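Local coordinates for cell wall surface anchor family protein (Streptococcus agalactiae serogroup V, PDB 3TVY) that forms the adhesive tip of the streptococcal pilus and probably attaches to host tissue through the von Willebrand factor A-type domain contained in this fragment, at residues A[325-330]-A[352-357]. Residues are numbered along the deposited sequence; the frame is centred on the assembly and turned at random. Where two conformers were deposited one is given.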
ATOM      1  N   ILE A 325       5.355  11.808  -7.052  1.00 20.01           N
ATOM      2  CA  ILE A 325       6.417  11.810  -8.049  1.00 20.46           C
ATOM      3  C   ILE A 325       5.970  11.151  -9.367  1.00 20.41           C
ATOM      4  O   ILE A 325       5.965   9.908  -9.478  1.00 20.21           O
ATOM      5  CB  ILE A 325       7.718  11.139  -7.546  1.00 21.41           C
ATOM      6  CG1 ILE A 325       8.041  11.552  -6.100  1.00 21.80           C
ATOM      7  CG2 ILE A 325       8.869  11.493  -8.514  1.00 21.23           C
ATOM      8  CD1 ILE A 325       9.042  10.619  -5.387  1.00 25.20           C
ATOM      9  N   GLY A 326       5.627  11.989 -10.349  1.00 19.89           N
ATOM     10  CA  GLY A 326       5.139  11.538 -11.649  1.00 20.41           C
ATOM     11  C   GLY A 326       3.893  10.661 -11.529  1.00 21.31           C
ATOM     12  O   GLY A 326       3.727   9.696 -12.275  1.00 21.88           O
ATOM     13  N   VAL A 327       3.035  10.959 -10.554  1.00 20.93           N
ATOM     14  CA  VAL A 327       1.853  10.136 -10.317  1.00 20.28           C
ATOM     15  C   VAL A 327       0.939  10.241 -11.528  1.00 20.13           C
ATOM     16  O   VAL A 327       0.588  11.338 -11.956  1.00 19.66           O
ATOM     17  CB  VAL A 327       1.056  10.552  -9.032  1.00 20.60           C
ATOM     18  CG1 VAL A 327      -0.349   9.899  -9.008  1.00 18.52           C
ATOM     19  CG2 VAL A 327       1.843  10.220  -7.776  1.00 19.09           C
ATOM     20  N   ASN A 328       0.579   9.085 -12.076  1.00 20.73           N
ATOM     21  CA  ASN A 328      -0.380   9.039 -13.172  1.00 20.72           C
ATOM     22  C   ASN A 328      -1.448   7.951 -13.009  1.00 20.82           C
ATOM     23  O   ASN A 328      -2.272   7.770 -13.908  1.00 21.34           O
ATOM     24  CB  ASN A 328       0.340   8.942 -14.546  1.00 20.80           C
ATOM     25  CG  ASN A 328       1.059   7.606 -14.753  1.00 21.58           C
ATOM     26  OD1 ASN A 328       0.886   6.670 -13.979  1.00 17.51           O
ATOM     27  ND2 ASN A 328       1.900   7.530 -15.793  1.00 23.74           N
ATOM     28  N   GLY A 329      -1.453   7.232 -11.888  1.00 21.02           N
ATOM     29  CA  GLY A 329      -2.480   6.183 -11.672  1.00 20.67           C
ATOM     30  C   GLY A 329      -2.068   4.754 -12.009  1.00 21.93           C
ATOM     31  O   GLY A 329      -2.765   3.800 -11.658  1.00 21.31           O
ATOM     32  N   ASP A 330      -0.923   4.580 -12.673  1.00 22.68           N
ATOM     33  CA  ASP A 330      -0.431   3.238 -12.963  0.50 23.32           C
ATOM     34  C   ASP A 330      -0.104   2.442 -11.688  1.00 23.47           C
ATOM     35  O   ASP A 330       0.456   2.973 -10.746  1.00 25.03           O
ATOM     36  CB  ASP A 330       0.751   3.295 -13.933  0.50 23.46           C
ATOM     37  CG  ASP A 330       0.328   3.766 -15.311  0.50 23.37           C
ATOM     38  OD1 ASP A 330      -0.882   3.753 -15.574  0.50 23.62           O
ATOM     39  OD2 ASP A 330       1.183   4.154 -16.127  0.50 26.60           O
ATOM     40  N   TYR A 352      -1.663  18.464  -1.712  1.00 18.49           N
ATOM     41  CA  TYR A 352      -1.031  17.492  -2.591  1.00 19.25           C
ATOM     42  C   TYR A 352      -0.383  18.224  -3.738  1.00 19.01           C
ATOM     43  O   TYR A 352      -1.022  19.040  -4.388  1.00 19.24           O
ATOM     44  CB  TYR A 352      -2.049  16.453  -3.129  1.00 19.27           C
ATOM     45  CG  TYR A 352      -1.542  15.590  -4.292  1.00 19.12           C
ATOM     46  CD1 TYR A 352      -0.458  14.719  -4.117  1.00 18.53           C
ATOM     47  CD2 TYR A 352      -2.156  15.642  -5.571  1.00 17.27           C
ATOM     48  CE1 TYR A 352       0.012  13.907  -5.184  1.00 17.73           C
ATOM     49  CE2 TYR A 352      -1.690  14.839  -6.641  1.00 14.39           C
ATOM     50  CZ  TYR A 352      -0.596  13.982  -6.424  1.00 16.19           C
ATOM     51  OH  TYR A 352      -0.106  13.182  -7.424  1.00 17.17           O
ATOM     52  N   THR A 353       0.886  17.948  -3.990  1.00 19.58           N
ATOM     53  CA  THR A 353       1.513  18.411  -5.233  1.00 20.77           C
ATOM     54  C   THR A 353       2.215  17.239  -5.909  1.00 21.35           C
ATOM     55  O   THR A 353       2.978  16.498  -5.272  1.00 21.32           O
ATOM     56  CB  THR A 353       2.569  19.538  -5.004  1.00 20.72           C
ATOM     57  OG1 THR A 353       2.013  20.578  -4.194  1.00 22.20           O
ATOM     58  CG2 THR A 353       3.054  20.140  -6.357  1.00 20.54           C
ATOM     59  N   ASN A 354       1.991  17.116  -7.211  1.00 22.10           N
ATOM     60  CA  ASN A 354       2.612  16.096  -8.025  1.00 22.13           C
ATOM     61  C   ASN A 354       3.702  16.735  -8.879  1.00 22.86           C
ATOM     62  O   ASN A 354       3.402  17.634  -9.627  1.00 23.52           O
ATOM     63  CB  ASN A 354       1.551  15.520  -8.938  1.00 21.05           C
ATOM     64  CG  ASN A 354       2.025  14.312  -9.685  1.00 21.09           C
ATOM     65  OD1 ASN A 354       2.969  13.611  -9.275  1.00 19.87           O
ATOM     66  ND2 ASN A 354       1.353  14.025 -10.770  1.00 17.45           N
ATOM     67  N   VAL A 355       4.955  16.290  -8.743  1.00 23.57           N
ATOM     68  CA  VAL A 355       6.082  16.833  -9.512  1.00 24.20           C
ATOM     69  C   VAL A 355       6.348  15.957 -10.716  1.00 24.76           C
ATOM     70  O   VAL A 355       6.058  14.740 -10.697  1.00 26.31           O
ATOM     71  CB  VAL A 355       7.393  16.921  -8.663  1.00 23.93           C
ATOM     72  CG1 VAL A 355       7.199  17.831  -7.471  1.00 24.84           C
ATOM     73  CG2 VAL A 355       7.858  15.522  -8.187  1.00 24.60           C
ATOM     74  N   ASP A 356       6.911  16.544 -11.760  1.00 25.16           N
ATOM     75  CA  ASP A 356       7.300  15.764 -12.931  1.00 26.16           C
ATOM     76  C   ASP A 356       8.831  15.668 -13.002  1.00 25.40           C
ATOM     77  O   ASP A 356       9.394  15.183 -13.976  1.00 24.59           O
ATOM     78  CB  ASP A 356       6.684  16.352 -14.220  1.00 26.99           C
ATOM     79  CG  ASP A 356       7.129  17.804 -14.494  1.00 30.91           C
ATOM     80  OD1 ASP A 356       6.672  18.385 -15.503  1.00 32.44           O
ATOM     81  OD2 ASP A 356       7.940  18.370 -13.707  1.00 35.24           O
ATOM     82  N   ASP A 357       9.493  16.134 -11.943  1.00 25.13           N
ATOM     83  CA  ASP A 357      10.954  16.338 -11.948  1.00 24.66           C
ATOM     84  C   ASP A 357      11.439  16.016 -10.535  1.00 23.95           C
ATOM     85  O   ASP A 357      10.986  16.636  -9.551  1.00 22.57           O
ATOM     86  CB  ASP A 357      11.261  17.785 -12.345  1.00 25.15           C
ATOM     87  CG  ASP A 357      12.749  18.124 -12.333  1.00 26.14           C
ATOM     88  OD1 ASP A 357      13.586  17.347 -11.814  1.00 25.45           O
ATOM     89  OD2 ASP A 357      13.081  19.239 -12.813  1.00 31.16           O
TER
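Ile-325 and Val-355 form a parallel bridge at the C-terminal ends of their strands, CA to CA 5.2 Å, and beyond it Gly-326 N gives a 2.8 Å hydrogen bond to Val-355 O, the last rung before the first chain turns off into its loop. That turn is made at Gly-326, whose positive phi swings Val-327 back against the second strand. There Asn-354 takes over with its side chain. Its CG lies anti to the backbone N (chi1 -171°), which carries the amide across to Val-327, where it grips both polar atoms of that residue's backbone. Asn-354 OD1 accepts from Val-327 N at 2.9 Å, the donor tilted 16° from the carbonyl plane, while its ND2 donates to a lone pair of Val-327 O at 3.0 Å, a more bent bond (137° at the hydrogen). Two bonds to one residue fix the rotation of the amide and continue the pairing where the backbones have parted. Two residues earlier on the same strand, Tyr-352 brings its OH against the branch point of Val-327, 3.3 Å from CB, with both methyls close by. Ile-325 and Val-355 lie side by side, CG2 to CG2 4.2 Å, and both rest on Ile-361 of helix 361-370. Val-327 and Tyr-352 instead pack on helix 335-344, so the two helices cover opposite faces of this edge of the Rossmann-like vWA sheet. Strand 352-355 is its outermost member; strand 319-325 lies between it and 165-172, which leads to Asp-173, a magnesium ligand that Ile-325 touches.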